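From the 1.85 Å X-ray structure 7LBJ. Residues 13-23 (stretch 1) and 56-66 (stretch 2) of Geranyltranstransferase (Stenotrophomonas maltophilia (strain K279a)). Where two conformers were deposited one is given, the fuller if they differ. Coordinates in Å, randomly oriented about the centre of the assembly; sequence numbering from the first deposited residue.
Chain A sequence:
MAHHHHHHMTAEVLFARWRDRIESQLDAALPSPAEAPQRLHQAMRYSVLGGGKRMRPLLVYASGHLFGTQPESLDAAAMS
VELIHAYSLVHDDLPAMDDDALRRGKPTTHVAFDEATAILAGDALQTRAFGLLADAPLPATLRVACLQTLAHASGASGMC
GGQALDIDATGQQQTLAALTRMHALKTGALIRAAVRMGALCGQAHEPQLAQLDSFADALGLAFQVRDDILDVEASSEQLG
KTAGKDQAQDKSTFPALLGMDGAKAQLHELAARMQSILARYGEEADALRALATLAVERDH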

ATOM      1  N   VAL A  13      24.341  17.527  14.693  1.00 22.38           N
ATOM      2  CA  VAL A  13      24.828  17.651  13.320  1.00 24.41           C
ATOM      3  C   VAL A  13      24.282  16.524  12.447  1.00 22.10           C
ATOM      4  O   VAL A  13      23.868  16.751  11.302  1.00 22.02           O
ATOM      5  CB  VAL A  13      26.369  17.687  13.324  1.00 28.16           C
ATOM      6  CG1 VAL A  13      26.936  17.295  11.954  1.00 28.96           C
ATOM      7  CG2 VAL A  13      26.866  19.076  13.747  1.00 29.52           C
ATOM      8  N   LEU A  14      24.267  15.299  12.972  1.00 19.44           N
ATOM      9  CA  LEU A  14      23.711  14.167  12.224  1.00 20.46           C
ATOM     10  C   LEU A  14      22.241  14.376  11.899  1.00 18.75           C
ATOM     11  O   LEU A  14      21.802  14.089  10.774  1.00 19.46           O
ATOM     12  CB  LEU A  14      23.902  12.870  13.012  1.00 17.74           C
ATOM     13  CG  LEU A  14      25.339  12.357  13.130  1.00 23.73           C
ATOM     14  CD1 LEU A  14      25.432  11.170  14.087  1.00 22.30           C
ATOM     15  CD2 LEU A  14      25.898  11.989  11.744  1.00 25.54           C
ATOM     16  N   PHE A  15      21.451  14.849  12.869  1.00 19.02           N
ATOM     17  CA  PHE A  15      20.024  15.030  12.617  1.00 19.37           C
ATOM     18  C   PHE A  15      19.785  16.062  11.523  1.00 19.82           C
ATOM     19  O   PHE A  15      18.910  15.878  10.672  1.00 18.27           O
ATOM     20  CB  PHE A  15      19.283  15.457  13.886  1.00 19.12           C
ATOM     21  CG  PHE A  15      19.206  14.392  14.957  1.00 18.93           C
ATOM     22  CD1 PHE A  15      19.638  13.097  14.725  1.00 19.56           C
ATOM     23  CD2 PHE A  15      18.689  14.708  16.208  1.00 25.78           C
ATOM     24  CE1 PHE A  15      19.562  12.133  15.733  1.00 21.66           C
ATOM     25  CE2 PHE A  15      18.607  13.750  17.213  1.00 28.29           C
ATOM     26  CZ  PHE A  15      19.041  12.459  16.971  1.00 21.14           C
ATOM     27  N   ALA A  16      20.535  17.167  11.545  1.00 19.95           N
ATOM     28  CA  ALA A  16      20.425  18.153  10.470  1.00 19.11           C
ATOM     29  C   ALA A  16      20.818  17.548   9.121  1.00 20.33           C
ATOM     30  O   ALA A  16      20.128  17.741   8.111  1.00 20.61           O
ATOM     31  CB  ALA A  16      21.290  19.373  10.799  1.00 20.31           C
ATOM     32  N   ARG A  17      21.927  16.810   9.085  1.00 20.10           N
ATOM     33  CA  ARG A  17      22.364  16.195   7.837  0.53 23.45           C
ATOM     34  C   ARG A  17      21.326  15.209   7.305  1.00 20.87           C
ATOM     35  O   ARG A  17      21.034  15.189   6.100  1.00 19.38           O
ATOM     36  CB  ARG A  17      23.711  15.507   8.058  0.53 25.71           C
ATOM     37  CG  ARG A  17      24.221  14.707   6.885  0.53 29.02           C
ATOM     38  CD  ARG A  17      25.377  13.828   7.315  0.53 33.26           C
ATOM     39  NE  ARG A  17      26.524  14.611   7.749  0.53 28.10           N
ATOM     40  CZ  ARG A  17      27.623  14.783   7.029  0.53 35.70           C
ATOM     41  NH1 ARG A  17      27.765  14.223   5.838  0.53 36.22           N
ATOM     42  NH2 ARG A  17      28.607  15.532   7.516  0.53 39.98           N
ATOM     43  N   TRP A  18      20.754  14.383   8.186  1.00 19.94           N
ATOM     44  CA  TRP A  18      19.770  13.389   7.748  1.00 16.57           C
ATOM     45  C   TRP A  18      18.430  14.022   7.374  1.00 18.36           C
ATOM     46  O   TRP A  18      17.747  13.530   6.463  1.00 16.86           O
ATOM     47  CB  TRP A  18      19.570  12.342   8.849  1.00 14.41           C
ATOM     48  CG  TRP A  18      20.802  11.530   9.115  1.00 13.88           C
ATOM     49  CD1 TRP A  18      21.822  11.281   8.252  1.00 19.47           C
ATOM     50  CD2 TRP A  18      21.131  10.850  10.331  1.00 13.91           C
ATOM     51  NE1 TRP A  18      22.771  10.492   8.849  1.00 18.52           N
ATOM     52  CE2 TRP A  18      22.369  10.204  10.127  1.00 19.58           C
ATOM     53  CE3 TRP A  18      20.489  10.706  11.564  1.00 17.13           C
ATOM     54  CZ2 TRP A  18      22.995   9.436  11.122  1.00 16.86           C
ATOM     55  CZ3 TRP A  18      21.111   9.945  12.555  1.00 17.51           C
ATOM     56  CH2 TRP A  18      22.350   9.322  12.325  1.00 16.67           C
ATOM     57  N   ARG A  19      18.026  15.091   8.067  1.00 16.85           N
ATOM     58  CA  ARG A  19      16.807  15.801   7.674  1.00 16.96           C
ATOM     59  C   ARG A  19      16.958  16.459   6.306  1.00 19.69           C
ATOM     60  O   ARG A  19      16.016  16.454   5.501  1.00 20.00           O
ATOM     61  CB  ARG A  19      16.432  16.833   8.734  1.00 17.49           C
ATOM     62  CG  ARG A  19      15.729  16.214   9.954  1.00 15.53           C
ATOM     63  CD  ARG A  19      15.616  17.162  11.149  1.00 20.41           C
ATOM     64  NE  ARG A  19      14.837  16.542  12.224  1.00 19.03           N
ATOM     65  CZ  ARG A  19      14.977  16.815  13.512  1.00 17.98           C
ATOM     66  NH1 ARG A  19      15.881  17.690  13.943  1.00 22.56           N
ATOM     67  NH2 ARG A  19      14.207  16.182  14.394  1.00 19.91           N
ATOM     68  N   ASP A  20      18.125  17.039   6.024  1.00 17.58           N
ATOM     69  CA  ASP A  20      18.367  17.565   4.681  1.00 17.26           C
ATOM     70  C   ASP A  20      18.405  16.445   3.658  1.00 19.02           C
ATOM     71  O   ASP A  20      17.861  16.580   2.557  1.00 17.59           O
ATOM     72  CB  ASP A  20      19.679  18.343   4.641  1.00 19.94           C
ATOM     73  CG  ASP A  20      19.606  19.633   5.416  1.00 27.02           C
ATOM     74  OD1 ASP A  20      18.473  20.115   5.641  1.00 27.98           O
ATOM     75  OD2 ASP A  20      20.681  20.175   5.772  1.00 31.31           O
ATOM     76  N   ARG A  21      19.057  15.337   4.007  1.00 16.91           N
ATOM     77  CA  ARG A  21      19.194  14.219   3.086  1.00 19.46           C
ATOM     78  C   ARG A  21      17.829  13.652   2.715  1.00 18.64           C
ATOM     79  O   ARG A  21      17.545  13.416   1.533  1.00 18.04           O
ATOM     80  CB  ARG A  21      20.082  13.142   3.716  1.00 20.46           C
ATOM     81  CG  ARG A  21      20.264  11.943   2.831  1.00 23.41           C
ATOM     82  CD  ARG A  21      21.290  10.960   3.360  1.00 19.71           C
ATOM     83  NE  ARG A  21      21.579   9.985   2.313  1.00 19.68           N
ATOM     84  CZ  ARG A  21      22.572  10.094   1.447  1.00 27.07           C
ATOM     85  NH1 ARG A  21      23.445  11.092   1.520  1.00 26.65           N
ATOM     86  NH2 ARG A  21      22.683   9.191   0.471  1.00 23.39           N
ATOM     87  N   ILE A  22      16.966  13.422   3.714  1.00 15.18           N
ATOM     88  CA  ILE A  22      15.671  12.811   3.405  1.00 17.00           C
ATOM     89  C   ILE A  22      14.783  13.776   2.610  1.00 15.71           C
ATOM     90  O   ILE A  22      14.018  13.345   1.729  1.00 15.57           O
ATOM     91  CB  ILE A  22      14.994  12.282   4.693  1.00 15.15           C
ATOM     92  CG1 ILE A  22      13.981  11.161   4.356  1.00 16.16           C
ATOM     93  CG2 ILE A  22      14.295  13.387   5.493  1.00 15.77           C
ATOM     94  CD1 ILE A  22      14.634   9.891   3.831  1.00 16.19           C
ATOM     95  N   GLU A  23      14.896  15.083   2.859  1.00 15.74           N
ATOM     96  CA  GLU A  23      14.173  16.051   2.041  1.00 13.67           C
ATOM     97  C   GLU A  23      14.578  15.938   0.572  1.00 18.64           C
ATOM     98  O   GLU A  23      13.721  15.911  -0.327  1.00 18.52           O
ATOM     99  CB  GLU A  23      14.430  17.463   2.559  1.00 16.25           C
ATOM    100  CG  GLU A  23      13.476  18.498   2.000  1.00 20.20           C
ATOM    101  CD  GLU A  23      12.072  18.358   2.563  1.00 19.49           C
ATOM    102  OE1 GLU A  23      11.927  17.870   3.709  1.00 18.82           O
ATOM    103  OE2 GLU A  23      11.113  18.737   1.854  1.00 21.06           O
ATOM    104  N   ARG A  56      10.768   9.169  11.936  1.00 14.54           N
ATOM    105  CA  ARG A  56      10.940   7.797  11.455  1.00 12.99           C
ATOM    106  C   ARG A  56      12.147   7.644  10.529  1.00 13.25           C
ATOM    107  O   ARG A  56      12.927   6.691  10.713  1.00 12.44           O
ATOM    108  CB  ARG A  56       9.613   7.328  10.846  1.00 10.19           C
ATOM    109  CG  ARG A  56       8.534   7.260  11.957  1.00 13.78           C
ATOM    110  CD  ARG A  56       7.105   7.240  11.402  1.00 11.82           C
ATOM    111  NE  ARG A  56       6.133   7.284  12.481  1.00 13.59           N
ATOM    112  CZ  ARG A  56       5.812   8.380  13.153  1.00 18.23           C
ATOM    113  NH1 ARG A  56       6.355   9.559  12.860  1.00 16.71           N
ATOM    114  NH2 ARG A  56       4.919   8.296  14.136  1.00 16.86           N
ATOM    115  N   PRO A  57      12.382   8.508   9.545  1.00 13.44           N
ATOM    116  CA  PRO A  57      13.675   8.437   8.833  1.00 12.81           C
ATOM    117  C   PRO A  57      14.878   8.524   9.760  1.00 14.95           C
ATOM    118  O   PRO A  57      15.860   7.788   9.579  1.00 15.78           O
ATOM    119  CB  PRO A  57      13.621   9.649   7.892  1.00 16.20           C
ATOM    120  CG  PRO A  57      12.189   9.881   7.675  1.00 14.65           C
ATOM    121  CD  PRO A  57      11.480   9.504   8.947  1.00 14.46           C
ATOM    122  N   LEU A  58      14.831   9.420  10.748  1.00 12.56           N
ATOM    123  CA  LEU A  58      15.953   9.564  11.672  0.53 14.35           C
ATOM    124  C   LEU A  58      16.213   8.266  12.424  1.00 13.87           C
ATOM    125  O   LEU A  58      17.366   7.882  12.650  1.00 14.19           O
ATOM    126  CB  LEU A  58      15.690  10.703  12.654  0.53 15.11           C
ATOM    127  CG  LEU A  58      15.785  12.118  12.090  0.53 16.50           C
ATOM    128  CD1 LEU A  58      15.471  13.120  13.172  0.53 16.21           C
ATOM    129  CD2 LEU A  58      17.176  12.350  11.525  0.53 16.62           C
ATOM    130  N   LEU A  59      15.152   7.568  12.811  1.00 11.58           N
ATOM    131  CA  LEU A  59      15.344   6.288  13.479  1.00 12.35           C
ATOM    132  C   LEU A  59      16.022   5.273  12.558  1.00 13.94           C
ATOM    133  O   LEU A  59      16.869   4.497  13.009  1.00 12.60           O
ATOM    134  CB  LEU A  59      14.008   5.747  13.976  1.00 16.45           C
ATOM    135  CG  LEU A  59      13.419   6.460  15.202  1.00 14.10           C
ATOM    136  CD1 LEU A  59      11.925   6.145  15.288  1.00 17.32           C
ATOM    137  CD2 LEU A  59      14.134   6.017  16.504  1.00 16.41           C
ATOM    138  N   VAL A  60      15.649   5.242  11.270  1.00 12.31           N
ATOM    139  CA  VAL A  60      16.321   4.337  10.333  1.00 11.13           C
ATOM    140  C   VAL A  60      17.806   4.669  10.250  1.00 14.76           C
ATOM    141  O   VAL A  60      18.674   3.795  10.368  1.00 14.42           O
ATOM    142  CB  VAL A  60      15.660   4.403   8.937  1.00 11.99           C
ATOM    143  CG1 VAL A  60      16.480   3.594   7.924  1.00 11.56           C
ATOM    144  CG2 VAL A  60      14.211   3.874   8.995  1.00 11.61           C
ATOM    145  N   TYR A  61      18.124   5.943  10.025  1.00 12.46           N
ATOM    146  CA  TYR A  61      19.527   6.315   9.892  1.00 13.61           C
ATOM    147  C   TYR A  61      20.288   6.070  11.193  1.00 15.14           C
ATOM    148  O   TYR A  61      21.428   5.591  11.171  1.00 15.14           O
ATOM    149  CB  TYR A  61      19.639   7.775   9.487  1.00 14.08           C
ATOM    150  CG  TYR A  61      19.220   8.101   8.063  1.00 14.43           C
ATOM    151  CD1 TYR A  61      19.861   7.511   6.966  1.00 15.57           C
ATOM    152  CD2 TYR A  61      18.230   9.053   7.818  1.00 15.01           C
ATOM    153  CE1 TYR A  61      19.498   7.857   5.641  1.00 16.28           C
ATOM    154  CE2 TYR A  61      17.867   9.415   6.493  1.00 15.33           C
ATOM    155  CZ  TYR A  61      18.496   8.810   5.426  1.00 17.93           C
ATOM    156  OH  TYR A  61      18.135   9.174   4.143  1.00 14.13           O
ATOM    157  N   ALA A  62      19.681   6.419  12.331  1.00 13.22           N
ATOM    158  CA  ALA A  62      20.377   6.318  13.615  1.00 16.98           C
ATOM    159  C   ALA A  62      20.608   4.863  13.982  1.00 15.31           C
ATOM    160  O   ALA A  62      21.637   4.514  14.573  1.00 15.84           O
ATOM    161  CB  ALA A  62      19.575   7.014  14.721  1.00 15.24           C
ATOM    162  N   SER A  63      19.652   4.003  13.645  1.00 14.35           N
ATOM    163  CA  SER A  63      19.824   2.573  13.874  0.56 15.04           C
ATOM    164  C   SER A  63      20.921   2.015  12.976  1.00 15.45           C
ATOM    165  O   SER A  63      21.792   1.264  13.433  1.00 16.11           O
ATOM    166  CB  SER A  63      18.496   1.849  13.636  0.56 13.39           C
ATOM    167  OG  SER A  63      18.582   0.466  13.935  0.56 14.36           O
ATOM    168  N   GLY A  64      20.893   2.371  11.689  1.00 13.77           N
ATOM    169  CA  GLY A  64      21.970   1.943  10.815  1.00 16.52           C
ATOM    170  C   GLY A  64      23.305   2.483  11.277  1.00 19.96           C
ATOM    171  O   GLY A  64      24.343   1.829  11.111  1.00 17.23           O
ATOM    172  N   HIS A  65      23.291   3.674  11.887  1.00 16.34           N
ATOM    173  CA  HIS A  65      24.525   4.325  12.320  1.00 18.86           C
ATOM    174  C   HIS A  65      25.236   3.515  13.396  1.00 19.91           C
ATOM    175  O   HIS A  65      26.475   3.570  13.502  1.00 20.22           O
ATOM    176  CB  HIS A  65      24.190   5.740  12.817  1.00 16.20           C
ATOM    177  CG  HIS A  65      25.382   6.566  13.179  1.00 21.37           C
ATOM    178  ND1 HIS A  65      26.255   7.063  12.237  1.00 21.50           N
ATOM    179  CD2 HIS A  65      25.838   6.996  14.381  1.00 21.72           C
ATOM    180  CE1 HIS A  65      27.202   7.763  12.843  1.00 27.45           C
ATOM    181  NE2 HIS A  65      26.971   7.738  14.145  1.00 23.26           N
ATOM    182  N   LEU A  66      24.477   2.769  14.208  1.00 19.36           N
ATOM    183  CA  LEU A  66      25.067   1.901  15.224  1.00 18.23           C
ATOM    184  C   LEU A  66      26.089   0.945  14.636  1.00 21.63           C
ATOM    185  O   LEU A  66      27.043   0.553  15.315  1.00 24.17           O
ATOM    186  CB  LEU A  66      23.987   1.058  15.893  1.00 22.87           C
ATOM    187  CG  LEU A  66      23.074   1.549  16.992  1.00 26.96           C
ATOM    188  CD1 LEU A  66      22.119   0.383  17.311  1.00 24.66           C
ATOM    189  CD2 LEU A  66      23.910   1.908  18.203  1.00 24.42           C
TER

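Two helices, 13-23 and 56-65, pack with their axes 9.9 Å apart at closest approach and their N-to-C directions 118° apart, burying 569 Å² in all. No hydrogen bond crosses between them, and the contact is mainly side-chain packing; within the first helix, for example, Trp18 N bonds to Leu14 O (2.8 Å). Trp18, Leu58 and Tyr61 cover the most surface. Trp18 points toward the second helix and fits as a knob into the hole formed by Leu58, Tyr61, Ala62 and His65. Tyr61 meets the indole twice. Tyr61 CB lies over one face of the Trp18 indole, 3.6 Å from the centroid of its six-membered ring and 16° off the normal, a CH-pi contact, while the Tyr61 ring forms an offset stack with the Trp18 five-membered ring, centroids 4.6 Å apart and planes at 23°. Farther along the indole, Trp18 CZ3 reaches Ala62 CB at 4.0 Å, and the six-membered ring turns its edge to the face of His65, centroids 5.8 Å apart and planes at 68°. Leu14 CD1 also sits over a face of His65, 4.1 Å from the ring centroid. Leu58 leaves its backbone sideways, but its end comes nearer the first helix: CD2 packs 3.6 Å from Trp18 CB and 4.1 Å from Phe15 CD1, whereas CD1 lies 3.5 Å from Arg19 NH2, over one face of the guanidinium. That nitrogen is hydrogen-bonded elsewhere in the structure, and its approach to the methyl is a packing contact. At the far end of the tyrosine, Tyr61 OH lies 3.6 Å from Ile22 CD1 and 3.7 Å from Arg21 CD; both partners are carbons, so these are packing contacts; the hydroxyl is hydrogen-bonded elsewhere in the structure. Ile22 extends the apolar surface to Pro57, with Ile22 CG1 3.9 Å from Pro57 CB.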